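Local coordinates for hypothetical protein SP2199 (Streptococcus pneumoniae TIGR4, PDB 2IBO) that is of unknown function but belongs to the thiamine-binding protein family and so may bind thiamine or a related compound, at the interface of chains A and B. Numbering follows the deposited sequence. Chains: chain A/B, Hypothetical protein SP2199.

The interface of chains A and B. Residues chain A 8, 10, 41, 71, 73; chain B 10, 71, 73.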
# COMPACT_ATOMS: atom_id res chain seq x y z
N GLN A 8 -7.63 -3.64 2.33
CA GLN A 8 -6.89 -4.55 3.20
C GLN A 8 -6.96 -4.09 4.63
O GLN A 8 -6.48 -3.01 4.97
CB GLN A 8 -5.41 -4.66 2.82
CG GLN A 8 -4.66 -5.60 3.74
CD GLN A 8 -3.17 -5.58 3.53
OE1 GLN A 8 -2.44 -6.23 4.25
NE2 GLN A 8 -2.72 -4.82 2.54
N LEU A 10 -6.13 -4.63 8.66
CA LEU A 10 -5.13 -5.19 9.54
C LEU A 10 -5.35 -4.77 10.99
O LEU A 10 -4.93 -3.70 11.41
CB LEU A 10 -3.73 -4.77 9.06
CG LEU A 10 -3.30 -5.31 7.68
CD1 LEU A 10 -1.96 -4.74 7.29
CD2 LEU A 10 -3.23 -6.83 7.72
N PHE A 41 -4.56 -10.81 -0.38
CA PHE A 41 -4.11 -9.71 0.48
C PHE A 41 -5.11 -8.58 0.61
O PHE A 41 -5.00 -7.74 1.51
CB PHE A 41 -2.82 -9.12 -0.08
CG PHE A 41 -1.59 -9.87 0.30
CD1 PHE A 41 -1.00 -9.64 1.52
CD2 PHE A 41 -1.00 -10.78 -0.58
CE1 PHE A 41 0.17 -10.30 1.88
CE2 PHE A 41 0.17 -11.44 -0.23
CZ PHE A 41 0.76 -11.20 1.00
N PHE A 71 -5.83 -0.83 11.22
CA PHE A 71 -5.04 -0.22 10.16
C PHE A 71 -5.51 -0.80 8.84
O PHE A 71 -5.79 -1.99 8.75
CB PHE A 71 -3.54 -0.49 10.33
CG PHE A 71 -2.71 0.09 9.22
CD1 PHE A 71 -2.57 -0.59 8.01
CD2 PHE A 71 -2.16 1.37 9.34
CE1 PHE A 71 -1.91 -0.01 6.93
CE2 PHE A 71 -1.50 1.96 8.26
CZ PHE A 71 -1.37 1.27 7.06
N ASN A 73 -5.10 -0.71 4.35
CA ASN A 73 -4.43 -0.30 3.13
C ASN A 73 -5.60 -0.24 2.16
O ASN A 73 -6.41 -1.16 2.12
CB ASN A 73 -3.47 -1.38 2.64
CG ASN A 73 -2.14 -1.38 3.37
OD1 ASN A 73 -1.51 -2.43 3.53
ND2 ASN A 73 -1.70 -0.21 3.81
N LEU B 10 4.07 -3.68 9.88
CA LEU B 10 2.92 -3.83 10.75
C LEU B 10 3.06 -5.22 11.40
O LEU B 10 2.70 -6.24 10.82
CB LEU B 10 1.64 -3.75 9.91
CG LEU B 10 1.35 -2.38 9.29
CD1 LEU B 10 0.11 -2.47 8.46
CD2 LEU B 10 1.16 -1.32 10.38
N PHE B 71 3.88 -8.18 8.78
CA PHE B 71 3.32 -7.73 7.52
C PHE B 71 3.97 -6.40 7.20
O PHE B 71 4.16 -5.57 8.09
CB PHE B 71 1.80 -7.57 7.60
CG PHE B 71 1.20 -7.05 6.32
CD1 PHE B 71 1.18 -5.68 6.04
CD2 PHE B 71 0.77 -7.94 5.34
CE1 PHE B 71 0.74 -5.20 4.80
CE2 PHE B 71 0.33 -7.47 4.09
CZ PHE B 71 0.32 -6.10 3.82
N ASN B 73 4.32 -3.07 4.17
CA ASN B 73 3.89 -2.38 2.97
C ASN B 73 5.19 -1.79 2.49
O ASN B 73 5.95 -1.23 3.28
CB ASN B 73 2.94 -1.22 3.30
CG ASN B 73 1.50 -1.67 3.54
OD1 ASN B 73 0.76 -1.04 4.31
ND2 ASN B 73 1.10 -2.75 2.87
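OD1 of A:Asn73, the carbonyl oxygen of its carboxamide, accepts a hydrogen bond from ND2 of B:Asn73 at 2.7 Å and also has NE2 of A:Gln8 close by. The pair is reciprocal: ND2 of A:Asn73 donates to OD1 of B:Asn73 at 2.6 Å. The two amides approach from opposite directions but are twisted 53° apart. Each accepting oxygen lies near the plane of the donating amide, but each donor sits above the plane of the carbonyl it meets, and both bonds are bent at hydrogen. In both residues CG lies beside the backbone N (chi1 -80° in A:Asn73), a torsion that points the amides at one another. Two copies of one asparagine, related by a two-fold axis, can thus each serve as donor and acceptor to the other. Beside the pair, CD1 of A:Leu10 meets CD1 of B:Leu10, the side chains crossing at about a right angle. The same A:Leu10 methyl lies over the face of the B:Phe71 ring, 4.0 Å from its centroid, while CD1 of B:Leu10 packs against CD1 of A:Phe71. On that face of B:Phe71 the extended A:Gln8 sets OE1 above the CZ/CE2 rim, amide and ring planes 79° apart. A:Phe41, from a loop, reaches the ring's edge, its CD1 in plane 3.6 Å from CE2 of B:Phe71. Otherwise the patch joins strands 2-11 and 69-78 of chain A to their counterparts across a two-fold interface of the deposited tetramer; the structure alone does not show whether this assembly forms in the cell.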